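Local coordinates for protein NAD-dependent L-serine dehydrogenase (Pseudomonas aeruginosa, PDB 3OBB) that oxidises L-serine and methyl-L-serine with NAD+ as the acceptor, acting as a homotetramer, and is possibly involved in serine catabolism, at residues A[61-67]-A[91-97]; A[5-11]-A[27-33]. All blocks are in the same frame, centred on the assembly; numbering follows the deposited sequence.

Contacts 1 and 2 show how the parallel part of one mixed sheet can be pinned at its strand ends in different ways. Strands 5-9 and 62-65 are neighbours, so the order 28-32, 5-9, 62-65, 92-95 runs through both contacts, whose centres lie about 9 Å apart. Both are largely buried. A probable hydrogen bond from Asp61 N to Gln5 O, 2.7 Å, helps sew them together, and Val63 packs on Ile9. Contact 2 joins sequential strands of a beta-alpha-beta unit and ends in a carboxylate gripping a backbone N-H. Contact 1 lies on the other side of strand 5-9 and ends in a hydroxyl-carboxylate network. Exposed residues occur at the starts, Asp61 and Leu28.

Contact 1: residues A[61-67]-A[91-97]; sequences DVVISML and TLVLECS
Ser65 and Glu95 make the polar side-chain bond of this parallel strand pair: Ser65 OG donates to Glu95 OE1 over 2.7 Å, on the carboxylate's anti lone pair. The serine hydroxyl stands between its own backbone N and carbonyl carbon (chi1 45°), while the glutamate chain bends at chi2 and swings its carboxylate round to meet it. The syn lone pair of the same OE1 receives Ser97 OG, so one oxygen is gripped by two hydroxyls. Ser97 OG, its direction thus set, accepts from Leu67 N at 2.7 Å in an almost straight bond (176°). This relay ties the two segments together at and just beyond the strands' C-terminal ends, beside the NAD+-binding residue Pro68.

Regular backbone bonds join the strands, the shortest from Leu94 N to Val63 O at 2.7 Å. At the opposite end Asp61 O accepts from Leu92 N and, weakly, from Thr91 OG1. On the face carrying Val62, Ile64, Leu92 and Leu94, the Ile64 and Leu94 side chains lie alongside one another, with Ile64 CG1 4.1 Å from Leu94 CD2; Ile64 CG2 reaches Cys96 SG at 4.0 Å.

Helix 143-156 packs on this face through Ala149 and Leu152, and Leu22 of helix 15-24 meets Ile64. On the other face Tyr77 of helix 70-78 hydrogen-bonds Ser65 OG. Within the sheet, strand 5-9 borders strand 62-65 opposite strand 92-95.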
loop_
_atom_site.group_PDB
_atom_site.type_symbol
_atom_site.label_atom_id
_atom_site.label_comp_id
_atom_site.label_asym_id
_atom_site.label_seq_id
_atom_site.Cartn_x
_atom_site.Cartn_y
_atom_site.Cartn_z
ATOM N N ASP A 61 -19.182 -26.205 36.177
ATOM C CA ASP A 61 -17.851 -26.800 36.074
ATOM C C ASP A 61 -16.965 -26.061 35.076
ATOM O O ASP A 61 -15.741 -26.034 35.229
ATOM C CB ASP A 61 -17.966 -28.258 35.633
ATOM C CG ASP A 61 -18.787 -29.092 36.598
ATOM O OD1 ASP A 61 -18.505 -29.056 37.819
ATOM O OD2 ASP A 61 -19.721 -29.776 36.133
ATOM N N VAL A 62 -17.591 -25.485 34.049
ATOM C CA VAL A 62 -16.894 -24.731 32.980
ATOM C C VAL A 62 -17.739 -23.590 32.405
ATOM O O VAL A 62 -18.948 -23.719 32.220
ATOM C CB VAL A 62 -16.313 -25.644 31.859
ATOM C CG1 VAL A 62 -17.083 -26.915 31.723
ATOM C CG2 VAL A 62 -16.236 -24.913 30.529
ATOM N N VAL A 63 -17.090 -22.451 32.208
ATOM C CA VAL A 63 -17.697 -21.287 31.585
ATOM C C VAL A 63 -17.063 -21.097 30.206
ATOM O O VAL A 63 -15.835 -21.023 30.093
ATOM C CB VAL A 63 -17.466 -20.014 32.415
ATOM C CG1 VAL A 63 -18.195 -18.844 31.795
ATOM C CG2 VAL A 63 -17.914 -20.224 33.864
ATOM N N ILE A 64 -17.908 -21.045 29.171
ATOM C CA ILE A 64 -17.479 -20.774 27.806
ATOM C C ILE A 64 -18.144 -19.477 27.351
ATOM O O ILE A 64 -19.375 -19.406 27.338
ATOM C CB ILE A 64 -17.924 -21.927 26.852
ATOM C CG1 ILE A 64 -17.495 -23.279 27.418
ATOM C CG2 ILE A 64 -17.430 -21.687 25.414
ATOM C CD1 ILE A 64 -18.091 -24.476 26.723
ATOM N N SER A 65 -17.360 -18.451 27.015
ATOM C CA SER A 65 -17.941 -17.263 26.419
ATOM C C SER A 65 -17.670 -17.197 24.906
ATOM O O SER A 65 -16.713 -17.810 24.399
ATOM C CB SER A 65 -17.548 -15.961 27.144
ATOM O OG SER A 65 -16.166 -15.877 27.456
HETATM N N MSE A 66 -18.527 -16.465 24.201
HETATM C CA MSE A 66 -18.391 -16.241 22.768
HETATM C C MSE A 66 -19.197 -14.984 22.454
HETATM O O MSE A 66 -20.395 -15.047 22.194
HETATM C CB MSE A 66 -18.879 -17.483 21.992
HETATM C CG MSE A 66 -19.024 -17.339 20.479
HETATM SE SE MSE A 66 -17.594 -16.424 19.552
HETATM C CE MSE A 66 -18.482 -14.770 19.215
ATOM N N LEU A 67 -18.536 -13.837 22.513
ATOM C CA LEU A 67 -19.202 -12.538 22.352
ATOM C C LEU A 67 -18.631 -11.732 21.166
ATOM O O LEU A 67 -17.483 -11.964 20.743
ATOM C CB LEU A 67 -19.088 -11.721 23.653
ATOM C CG LEU A 67 -19.612 -12.340 24.952
ATOM C CD1 LEU A 67 -19.079 -11.593 26.164
ATOM C CD2 LEU A 67 -21.133 -12.384 24.984
ATOM N N THR A 91 -13.319 -24.208 38.572
ATOM C CA THR A 91 -13.969 -24.136 37.268
ATOM C C THR A 91 -13.016 -23.713 36.143
ATOM O O THR A 91 -12.167 -22.830 36.315
ATOM C CB THR A 91 -15.290 -23.264 37.268
ATOM O OG1 THR A 91 -15.829 -23.201 35.935
ATOM C CG2 THR A 91 -15.051 -21.832 37.759
ATOM N N LEU A 92 -13.165 -24.400 35.014
ATOM C CA LEU A 92 -12.455 -24.151 33.744
ATOM C C LEU A 92 -13.118 -23.024 32.959
ATOM O O LEU A 92 -14.329 -23.068 32.731
ATOM C CB LEU A 92 -12.602 -25.400 32.884
ATOM C CG LEU A 92 -11.591 -25.901 31.875
ATOM C CD1 LEU A 92 -12.312 -26.773 30.889
ATOM C CD2 LEU A 92 -10.831 -24.792 31.172
ATOM N N VAL A 93 -12.340 -22.032 32.525
ATOM C CA VAL A 93 -12.882 -20.971 31.679
ATOM C C VAL A 93 -12.326 -21.086 30.258
ATOM O O VAL A 93 -11.119 -21.148 30.071
ATOM C CB VAL A 93 -12.611 -19.547 32.237
ATOM C CG1 VAL A 93 -13.353 -18.502 31.394
ATOM C CG2 VAL A 93 -13.031 -19.422 33.666
ATOM N N LEU A 94 -13.229 -21.151 29.274
ATOM C CA LEU A 94 -12.879 -21.128 27.846
ATOM C C LEU A 94 -13.379 -19.827 27.212
ATOM O O LEU A 94 -14.567 -19.689 26.953
ATOM C CB LEU A 94 -13.498 -22.345 27.136
ATOM C CG LEU A 94 -12.831 -23.745 27.215
ATOM C CD1 LEU A 94 -11.917 -23.914 28.405
ATOM C CD2 LEU A 94 -13.806 -24.928 27.125
ATOM N N GLU A 95 -12.486 -18.865 26.998
ATOM C CA GLU A 95 -12.849 -17.607 26.368
ATOM C C GLU A 95 -12.519 -17.652 24.832
ATOM O O GLU A 95 -11.328 -17.572 24.420
ATOM C CB GLU A 95 -12.168 -16.434 27.080
ATOM C CG GLU A 95 -12.955 -15.135 27.040
ATOM C CD GLU A 95 -13.516 -14.816 25.634
ATOM O OE1 GLU A 95 -14.765 -14.871 25.430
ATOM O OE2 GLU A 95 -12.693 -14.520 24.744
ATOM N N CYS A 96 -13.588 -17.765 24.029
ATOM C CA CYS A 96 -13.527 -18.163 22.610
ATOM C C CYS A 96 -13.888 -17.050 21.657
ATOM O O CYS A 96 -13.982 -17.276 20.455
ATOM C CB CYS A 96 -14.475 -19.325 22.304
ATOM S SG CYS A 96 -14.174 -20.787 23.273
ATOM N N SER A 97 -14.079 -15.853 22.198
ATOM C CA SER A 97 -14.244 -14.677 21.370
ATOM C C SER A 97 -12.928 -14.372 20.698
ATOM O O SER A 97 -11.870 -14.857 21.110
ATOM C CB SER A 97 -14.636 -13.480 22.237
ATOM O OG SER A 97 -15.824 -13.777 22.938
#

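Contact 2: residues A[5-11]-A[27-33]; sequences QIAFIGL and YLLNVFD
Strands 5-9 and 28-32 run parallel with their axes inclined by 23°, Ile6 and Phe8 each exchanging two backbone bonds with the partner strand before Gly10 N closes the series on Phe32 O at 2.9 Å.

On the face of Ile6, Phe8, Leu29 and Val31 the side chains interlock. Ile6 and Leu29 run alongside each other, Leu29 CD2 resting 3.6 Å from Ile6 CB, while the other methyl of Leu29, CD1, approaches Phe8 CB. The CD1 methyl of Ile6 extends instead to the Tyr27 ring, 3.6 Å from its CD2. Leu11 lies across Val31, its CD1 3.9 Å from Val31 CB, and passes antiparallel to Asp33. On the other face Gln5 NE2 lies over the face of the Asn30 amide, 2.7 Å from Asn30 OD1, with the two amide planes 7° apart; the angle is too poor for a hydrogen bond.

Past the C-terminal ends of the strands, Asp33 ties the segments together. With CG swung anti to the backbone N (chi1 -170°), its carboxylate reaches the turn that follows strand 5-9, and OD1 takes Leu11 N at 2.7 Å from above the carboxylate plane. OD2 accepts from Val35 N, so each oxygen has a backbone donor and the carboxylate's rotation is probably well fixed.

Helix 15-24 connects the strands and packs against Phe8 and Leu29. This is the first beta-alpha-beta unit of a Rossmann fold: Gly10 opens the glycine-rich GxGxxG turn, where a CB would collide with the preceding carbonyl oxygen, and Asp33 directly follows the second strand, all within the NAD+-binding region.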
loop_
_atom_site.group_PDB
_atom_site.type_symbol
_atom_site.label_atom_id
_atom_site.label_comp_id
_atom_site.label_asym_id
_atom_site.label_seq_id
_atom_site.Cartn_x
_atom_site.Cartn_y
_atom_site.Cartn_z
ATOM N N GLN A 5 -21.760 -29.467 34.310
ATOM C CA GLN A 5 -22.553 -28.257 34.126
ATOM C C GLN A 5 -21.736 -27.141 33.445
ATOM O O GLN A 5 -20.765 -26.624 34.015
ATOM C CB GLN A 5 -23.114 -27.776 35.462
ATOM C CG GLN A 5 -23.979 -26.523 35.373
ATOM C CD GLN A 5 -25.321 -26.776 34.710
ATOM O OE1 GLN A 5 -26.127 -27.586 35.176
ATOM N NE2 GLN A 5 -25.568 -26.076 33.616
ATOM N N ILE A 6 -22.145 -26.776 32.228
ATOM C CA ILE A 6 -21.511 -25.694 31.467
ATOM C C ILE A 6 -22.354 -24.415 31.522
ATOM O O ILE A 6 -23.573 -24.472 31.390
ATOM C CB ILE A 6 -21.283 -26.103 29.988
ATOM C CG1 ILE A 6 -20.095 -27.057 29.832
ATOM C CG2 ILE A 6 -20.970 -24.888 29.129
ATOM C CD1 ILE A 6 -20.241 -28.422 30.491
ATOM N N ALA A 7 -21.715 -23.271 31.748
ATOM C CA ALA A 7 -22.368 -21.996 31.500
ATOM C C ALA A 7 -21.868 -21.460 30.148
ATOM O O ALA A 7 -20.663 -21.458 29.898
ATOM C CB ALA A 7 -22.096 -21.010 32.623
ATOM N N PHE A 8 -22.787 -21.062 29.264
ATOM C CA PHE A 8 -22.420 -20.541 27.940
ATOM C C PHE A 8 -22.935 -19.107 27.825
ATOM O O PHE A 8 -24.147 -18.848 27.863
ATOM C CB PHE A 8 -22.966 -21.428 26.803
ATOM C CG PHE A 8 -22.152 -21.389 25.533
ATOM C CD1 PHE A 8 -22.158 -20.270 24.700
ATOM C CD2 PHE A 8 -21.400 -22.488 25.150
ATOM C CE1 PHE A 8 -21.406 -20.241 23.530
ATOM C CE2 PHE A 8 -20.657 -22.486 23.954
ATOM C CZ PHE A 8 -20.652 -21.361 23.147
ATOM N N ILE A 9 -22.001 -18.173 27.718
ATOM C CA ILE A 9 -22.345 -16.767 27.618
ATOM C C ILE A 9 -22.091 -16.311 26.170
ATOM O O ILE A 9 -20.967 -16.385 25.660
ATOM C CB ILE A 9 -21.577 -15.918 28.688
ATOM C CG1 ILE A 9 -22.040 -16.309 30.104
ATOM C CG2 ILE A 9 -21.804 -14.431 28.507
ATOM C CD1 ILE A 9 -21.003 -17.073 30.892
ATOM N N GLY A 10 -23.160 -15.882 25.501
ATOM C CA GLY A 10 -23.051 -15.380 24.139
ATOM C C GLY A 10 -23.625 -16.395 23.185
ATOM O O GLY A 10 -23.012 -17.438 22.935
ATOM N N LEU A 11 -24.816 -16.090 22.666
ATOM C CA LEU A 11 -25.518 -16.949 21.730
ATOM C C LEU A 11 -25.753 -16.257 20.368
ATOM O O LEU A 11 -26.851 -16.294 19.811
ATOM C CB LEU A 11 -26.829 -17.452 22.337
ATOM C CG LEU A 11 -26.799 -18.047 23.750
ATOM C CD1 LEU A 11 -28.227 -18.133 24.306
ATOM C CD2 LEU A 11 -26.116 -19.396 23.764
ATOM N N TYR A 27 -23.971 -32.451 27.210
ATOM C CA TYR A 27 -23.744 -31.567 28.352
ATOM C C TYR A 27 -25.024 -30.864 28.787
ATOM O O TYR A 27 -25.964 -30.714 27.992
ATOM C CB TYR A 27 -22.649 -30.550 28.040
ATOM C CG TYR A 27 -21.331 -31.221 27.784
ATOM C CD1 TYR A 27 -20.902 -31.488 26.473
ATOM C CD2 TYR A 27 -20.520 -31.625 28.846
ATOM C CE1 TYR A 27 -19.690 -32.143 26.235
ATOM C CE2 TYR A 27 -19.303 -32.259 28.611
ATOM C CZ TYR A 27 -18.907 -32.518 27.313
ATOM O OH TYR A 27 -17.724 -33.154 27.104
ATOM N N LEU A 28 -25.056 -30.458 30.058
ATOM C CA LEU A 28 -26.110 -29.594 30.592
ATOM C C LEU A 28 -25.630 -28.153 30.490
ATOM O O LEU A 28 -24.528 -27.820 30.962
ATOM C CB LEU A 28 -26.413 -29.937 32.057
ATOM C CG LEU A 28 -26.580 -31.419 32.375
ATOM C CD1 LEU A 28 -26.901 -31.595 33.835
ATOM C CD2 LEU A 28 -27.674 -32.022 31.517
ATOM N N LEU A 29 -26.441 -27.293 29.881
ATOM C CA LEU A 29 -26.024 -25.907 29.735
ATOM C C LEU A 29 -27.006 -24.976 30.406
ATOM O O LEU A 29 -28.208 -25.143 30.258
ATOM C CB LEU A 29 -25.892 -25.503 28.253
ATOM C CG LEU A 29 -25.039 -26.205 27.166
ATOM C CD1 LEU A 29 -24.516 -25.145 26.213
ATOM C CD2 LEU A 29 -23.882 -27.039 27.641
ATOM N N ASN A 30 -26.475 -24.000 31.140
ATOM C CA ASN A 30 -27.203 -22.772 31.449
ATOM C C ASN A 30 -26.695 -21.729 30.491
ATOM O O ASN A 30 -25.488 -21.554 30.364
ATOM C CB ASN A 30 -26.944 -22.292 32.883
ATOM C CG ASN A 30 -27.123 -23.382 33.901
ATOM O OD1 ASN A 30 -26.219 -23.650 34.708
ATOM N ND2 ASN A 30 -28.274 -24.048 33.863
ATOM N N VAL A 31 -27.601 -21.026 29.821
ATOM C CA VAL A 31 -27.198 -20.080 28.775
ATOM C C VAL A 31 -27.637 -18.645 29.091
ATOM O O VAL A 31 -28.630 -18.419 29.793
ATOM C CB VAL A 31 -27.680 -20.523 27.358
ATOM C CG1 VAL A 31 -27.072 -21.863 26.992
ATOM C CG2 VAL A 31 -29.235 -20.580 27.234
ATOM N N PHE A 32 -26.869 -17.678 28.600
ATOM C CA PHE A 32 -27.291 -16.295 28.648
ATOM C C PHE A 32 -26.793 -15.569 27.428
ATOM O O PHE A 32 -25.656 -15.768 26.968
ATOM C CB PHE A 32 -26.860 -15.553 29.945
ATOM C CG PHE A 32 -27.425 -14.147 30.039
ATOM C CD1 PHE A 32 -26.632 -13.035 29.717
ATOM C CD2 PHE A 32 -28.761 -13.946 30.367
ATOM C CE1 PHE A 32 -27.161 -11.734 29.773
ATOM C CE2 PHE A 32 -29.303 -12.661 30.418
ATOM C CZ PHE A 32 -28.491 -11.550 30.115
ATOM N N ASP A 33 -27.681 -14.734 26.910
ATOM C CA ASP A 33 -27.395 -13.791 25.854
ATOM C C ASP A 33 -28.310 -12.580 26.036
ATOM O O ASP A 33 -29.350 -12.669 26.695
ATOM C CB ASP A 33 -27.674 -14.434 24.498
ATOM C CG ASP A 33 -27.164 -13.589 23.346
ATOM O OD1 ASP A 33 -25.950 -13.665 23.041
ATOM O OD2 ASP A 33 -27.980 -12.822 22.781
#